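Long-range contacts in ORF 37 (PDB 3POV), which degrades DNA as a magnesium-dependent endonuclease and exonuclease, processing branched viral DNA intermediates so that unit-length linear genomes can be packaged: residues A[261-266]-A[280-285]; A[310-315]-A[364-369]. All blocks are in the same frame, centred on the assembly; numbering follows the deposited sequence.

Interaction 1: A[261-266]-A[280-285]; sequences DPIYAA and KDFFYS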
# COMPACT_ATOMS: atom_id res chain seq x y z
N ASP A 261 8.65 34.47 -7.03
CA ASP A 261 8.08 33.14 -7.20
C ASP A 261 6.56 33.07 -6.94
O ASP A 261 6.12 33.25 -5.80
CB ASP A 261 8.83 32.13 -6.32
CG ASP A 261 8.51 30.69 -6.67
OD1 ASP A 261 9.45 29.88 -6.80
OD2 ASP A 261 7.31 30.36 -6.82
N PRO A 262 5.77 32.80 -7.99
CA PRO A 262 4.30 32.75 -7.88
C PRO A 262 3.82 31.71 -6.88
O PRO A 262 2.89 31.97 -6.12
CB PRO A 262 3.86 32.37 -9.30
CG PRO A 262 5.07 31.74 -9.93
CD PRO A 262 6.24 32.46 -9.34
N ILE A 263 4.46 30.54 -6.88
CA ILE A 263 4.16 29.52 -5.88
C ILE A 263 4.41 30.06 -4.48
O ILE A 263 3.54 29.97 -3.61
CB ILE A 263 5.01 28.25 -6.08
CG1 ILE A 263 4.70 27.62 -7.44
CG2 ILE A 263 4.75 27.27 -4.95
CD1 ILE A 263 5.61 26.47 -7.80
N TYR A 264 5.60 30.62 -4.25
CA TYR A 264 5.95 31.15 -2.94
C TYR A 264 4.97 32.23 -2.51
O TYR A 264 4.52 32.26 -1.36
CB TYR A 264 7.38 31.71 -2.94
CG TYR A 264 7.76 32.36 -1.63
CD1 TYR A 264 7.73 31.65 -0.44
CD2 TYR A 264 8.16 33.69 -1.59
CE1 TYR A 264 8.07 32.23 0.76
CE2 TYR A 264 8.52 34.29 -0.39
CZ TYR A 264 8.47 33.56 0.78
OH TYR A 264 8.82 34.14 1.98
N ALA A 265 4.64 33.12 -3.44
CA ALA A 265 3.70 34.20 -3.18
C ALA A 265 2.33 33.65 -2.77
O ALA A 265 1.77 34.07 -1.75
CB ALA A 265 3.57 35.11 -4.40
N ALA A 266 1.80 32.72 -3.56
CA ALA A 266 0.53 32.07 -3.23
C ALA A 266 0.62 31.37 -1.88
O ALA A 266 -0.35 31.28 -1.15
CB ALA A 266 0.13 31.08 -4.31
N LYS A 280 -6.95 27.49 -2.98
CA LYS A 280 -7.19 27.41 -4.41
C LYS A 280 -6.06 28.08 -5.19
O LYS A 280 -5.44 27.46 -6.05
CB LYS A 280 -8.52 28.07 -4.76
CG LYS A 280 -8.84 28.08 -6.25
CD LYS A 280 -10.17 28.78 -6.50
CE LYS A 280 -10.51 28.79 -7.98
NZ LYS A 280 -11.80 29.49 -8.26
N ASP A 281 -5.81 29.34 -4.88
CA ASP A 281 -4.74 30.09 -5.54
C ASP A 281 -3.43 29.33 -5.49
O ASP A 281 -2.73 29.21 -6.49
CB ASP A 281 -4.57 31.47 -4.89
CG ASP A 281 -5.73 32.40 -5.19
OD1 ASP A 281 -6.69 31.96 -5.86
OD2 ASP A 281 -5.67 33.57 -4.77
N PHE A 282 -3.10 28.80 -4.31
CA PHE A 282 -1.90 27.99 -4.13
C PHE A 282 -1.88 26.78 -5.07
O PHE A 282 -0.92 26.57 -5.80
CB PHE A 282 -1.79 27.54 -2.67
CG PHE A 282 -0.53 26.79 -2.35
CD1 PHE A 282 0.69 27.45 -2.26
CD2 PHE A 282 -0.56 25.42 -2.14
CE1 PHE A 282 1.85 26.76 -1.97
CE2 PHE A 282 0.60 24.72 -1.84
CZ PHE A 282 1.81 25.39 -1.76
N PHE A 283 -2.96 26.00 -5.05
CA PHE A 283 -3.04 24.81 -5.89
C PHE A 283 -2.86 25.10 -7.38
O PHE A 283 -2.30 24.29 -8.12
CB PHE A 283 -4.38 24.09 -5.67
CG PHE A 283 -4.37 23.14 -4.51
CD1 PHE A 283 -3.30 22.30 -4.30
CD2 PHE A 283 -5.44 23.08 -3.64
CE1 PHE A 283 -3.28 21.42 -3.23
CE2 PHE A 283 -5.44 22.20 -2.58
CZ PHE A 283 -4.36 21.36 -2.37
N TYR A 284 -3.33 26.27 -7.82
CA TYR A 284 -3.31 26.61 -9.24
C TYR A 284 -2.10 27.45 -9.63
O TYR A 284 -2.02 27.95 -10.76
CB TYR A 284 -4.60 27.32 -9.63
CG TYR A 284 -5.82 26.43 -9.60
CD1 TYR A 284 -5.78 25.15 -10.16
CD2 TYR A 284 -7.01 26.85 -9.04
CE1 TYR A 284 -6.89 24.33 -10.15
CE2 TYR A 284 -8.13 26.04 -9.02
CZ TYR A 284 -8.06 24.78 -9.58
OH TYR A 284 -9.17 23.95 -9.57
N SER A 285 -1.15 27.58 -8.72
CA SER A 285 0.07 28.33 -8.98
C SER A 285 1.04 27.53 -9.85
O SER A 285 2.10 28.03 -10.22
CB SER A 285 0.74 28.74 -7.66
OG SER A 285 1.27 27.61 -6.98

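Interaction 2: A[310-315]-A[364-369]; sequences DQEWEA and KANLFV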
# COMPACT_ATOMS: atom_id res chain seq x y z
N ASP A 310 -17.58 21.57 -6.53
CA ASP A 310 -18.21 22.88 -6.38
C ASP A 310 -17.55 23.88 -7.32
O ASP A 310 -16.32 24.00 -7.36
CB ASP A 310 -18.12 23.35 -4.93
CG ASP A 310 -19.04 24.53 -4.65
OD1 ASP A 310 -19.80 24.92 -5.56
OD2 ASP A 310 -18.99 25.06 -3.52
N GLN A 311 -18.36 24.61 -8.08
CA GLN A 311 -17.87 25.51 -9.11
C GLN A 311 -16.91 26.57 -8.56
O GLN A 311 -16.13 27.16 -9.32
CB GLN A 311 -19.03 26.16 -9.85
CG GLN A 311 -18.82 26.25 -11.34
CD GLN A 311 -18.96 27.66 -11.85
OE1 GLN A 311 -18.11 28.51 -11.61
NE2 GLN A 311 -20.05 27.92 -12.57
N GLU A 312 -16.96 26.81 -7.26
CA GLU A 312 -16.05 27.74 -6.60
C GLU A 312 -14.60 27.31 -6.79
O GLU A 312 -13.67 28.08 -6.56
CB GLU A 312 -16.36 27.85 -5.11
CG GLU A 312 -16.44 26.51 -4.41
CD GLU A 312 -16.30 26.63 -2.92
OE1 GLU A 312 -15.57 27.54 -2.45
OE2 GLU A 312 -16.90 25.80 -2.20
N TRP A 313 -14.41 26.07 -7.22
CA TRP A 313 -13.06 25.56 -7.41
C TRP A 313 -12.65 25.61 -8.88
O TRP A 313 -11.50 25.31 -9.22
CB TRP A 313 -12.94 24.15 -6.84
CG TRP A 313 -12.86 24.12 -5.36
CD1 TRP A 313 -13.88 23.98 -4.47
CD2 TRP A 313 -11.66 24.26 -4.58
NE1 TRP A 313 -13.39 24.00 -3.19
CE2 TRP A 313 -12.04 24.18 -3.22
CE3 TRP A 313 -10.32 24.45 -4.90
CZ2 TRP A 313 -11.11 24.28 -2.19
CZ3 TRP A 313 -9.40 24.54 -3.88
CH2 TRP A 313 -9.80 24.46 -2.53
N GLU A 314 -13.57 26.00 -9.75
CA GLU A 314 -13.25 26.21 -11.16
C GLU A 314 -12.42 27.48 -11.36
O GLU A 314 -12.65 28.50 -10.72
CB GLU A 314 -14.52 26.29 -12.01
CG GLU A 314 -14.24 26.45 -13.48
CD GLU A 314 -15.51 26.54 -14.29
OE1 GLU A 314 -16.59 26.68 -13.68
OE2 GLU A 314 -15.43 26.48 -15.54
N ALA A 315 -11.45 27.40 -12.26
CA ALA A 315 -10.58 28.53 -12.55
C ALA A 315 -10.87 29.11 -13.93
O ALA A 315 -11.44 30.19 -14.05
CB ALA A 315 -9.13 28.12 -12.44
N LYS A 364 -11.31 22.83 7.08
CA LYS A 364 -11.89 21.84 6.19
C LYS A 364 -11.98 22.39 4.77
O LYS A 364 -11.97 23.61 4.57
CB LYS A 364 -13.27 21.42 6.70
CG LYS A 364 -13.27 20.98 8.16
CD LYS A 364 -14.38 19.99 8.45
CE LYS A 364 -13.98 18.57 8.05
NZ LYS A 364 -13.21 17.88 9.12
N ALA A 365 -12.04 21.49 3.80
CA ALA A 365 -12.18 21.89 2.41
C ALA A 365 -12.99 20.85 1.64
O ALA A 365 -12.77 19.65 1.80
CB ALA A 365 -10.81 22.09 1.76
N ASN A 366 -13.91 21.32 0.81
CA ASN A 366 -14.65 20.44 -0.09
C ASN A 366 -13.78 19.95 -1.24
O ASN A 366 -14.02 20.26 -2.41
CB ASN A 366 -15.91 21.13 -0.62
CG ASN A 366 -15.62 22.47 -1.26
OD1 ASN A 366 -14.58 23.08 -1.02
ND2 ASN A 366 -16.54 22.94 -2.09
N LEU A 367 -12.75 19.20 -0.88
CA LEU A 367 -11.92 18.48 -1.84
C LEU A 367 -12.03 16.99 -1.53
O LEU A 367 -12.00 16.59 -0.37
CB LEU A 367 -10.47 18.96 -1.77
CG LEU A 367 -10.25 20.42 -2.17
CD1 LEU A 367 -8.80 20.85 -2.00
CD2 LEU A 367 -10.71 20.65 -3.60
N PHE A 368 -12.16 16.17 -2.56
CA PHE A 368 -12.39 14.75 -2.35
C PHE A 368 -11.39 13.89 -3.12
O PHE A 368 -10.75 14.36 -4.06
CB PHE A 368 -13.83 14.39 -2.73
CG PHE A 368 -14.87 15.24 -2.06
CD1 PHE A 368 -15.20 15.04 -0.72
CD2 PHE A 368 -15.52 16.25 -2.75
CE1 PHE A 368 -16.15 15.83 -0.10
CE2 PHE A 368 -16.47 17.03 -2.14
CZ PHE A 368 -16.79 16.82 -0.81
N VAL A 369 -11.26 12.64 -2.69
CA VAL A 369 -10.42 11.68 -3.40
C VAL A 369 -10.95 11.45 -4.81
O VAL A 369 -12.15 11.25 -5.01
CB VAL A 369 -10.31 10.33 -2.64
CG1 VAL A 369 -11.69 9.73 -2.39
CG2 VAL A 369 -9.44 9.35 -3.43
O HOH W 1 -16.22 20.15 -4.07

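Interaction 1: A[261-266]-A[280-285]
The first turn of helix 262-272 lies against the last turn of helix 276-283 and the residues just beyond it, the backbones closing to 4.8 Å between Ala266 CA and Phe282 CA and to 5.3 Å between Ile263 CA and Ser285 CA. The small Ala266 suits the close approach: its methyl points at the partner helix and rests on backbone, CB lying 3.7 Å from Phe282 CA. The Phe282 side chain crosses that of Ile263 at a slant. With CG opposite the backbone N (chi1 -176°), the ring turns its CD1-CE1 edge to the first helix, where Ile263 O and Ala266 C lie near the ring plane, and CE1 reaches Ile263 CG2 at 4.2 Å. The ring also packs on Tyr267 and Leu270, further along helix 262-272, on Tyr253 and on Leu438 of strand 435-443. Ser285 fills the next position, with OG 3.5 Å from Ile263 CG1. That hydroxyl bends back (chi1 69°) and donates to Phe282 O at 2.7 Å, in the carbonyl plane, so this oxygen receives both OG and N of Ser285. Asp261 OD2 accepts from Tyr264 N at 3.1 Å, the N-H coming from above the carboxylate plane. Together these features make an antiparallel helical hairpin, the first helix N-capped by Asp261, joined by small residues and an aromatic edge.

Interaction 2: A[310-315]-A[364-369]
Asn366 meets Trp313 and Glu312 through the two ends of its amide. Trp313 NE1 donates to Asn366 OD1 at 2.6 Å with an N-H...O angle of 155°; the indole N-H arrives from above the carbonyl plane. Asn366 ND2 donates to Glu312 OE2 at 2.9 Å, more bent at 137° and reaching the acid from above the carboxylate plane. One bond at each end fixes the rotation of the amide, and CG between the backbone N and the carbonyl carbon (chi1 54°) brings it close to the 310-315 turn. Glu312 OE2 also forms a salt bridge with Lys276, which would offset negative charge here; Asp310 OD2 lies 2.6 Å from Glu312 OE2, so one acid is probably protonated. A water adds a further link, accepting from Asp310 N and donating to Asn366 O at 2.8 Å. The apolar part is a CH-pi contact: Leu367 CD2 sits over one face of the Trp313 six-membered ring, 3.7 Å from its centroid, while Leu367 CD1 lies 3.8 Å from Trp313 CH2. Asn366 is the centre of an inverse gamma turn that interrupts strand 359-369, while Glu312 and Trp313 belong to a 3-10 turn following strand 306-308. Lys276 and Lys280 of helix 276-283 touch the indole, Ala308 of strand 306-308 meets both Trp313 and Leu367, and Leu367 packs on Val291 of strand 291-293.

From the N terminus, interaction 1 comes first, closing the short connection between helices 262-272 and 276-283. Strands 291-293 and 306-308 follow before interaction 2 opens; its much longer loop, holding helix 328-335 and strand 342-347, closes at the interrupted strand 359-369. The two contacts therefore neither nest nor cross but stand in series, their centres about 16 Å apart. Segment 280-285 joins them: Tyr284 OH probably bonds to Trp313 O and Lys280 NZ to Glu314 O, while Phe283 packs on Leu367. Interaction 1 thus pairs the two helices, and interaction 2 ties the turn after strand 306-308 to the break in its neighbouring strand 359-369 of the same mixed sheet, with helix 276-283 packed against both.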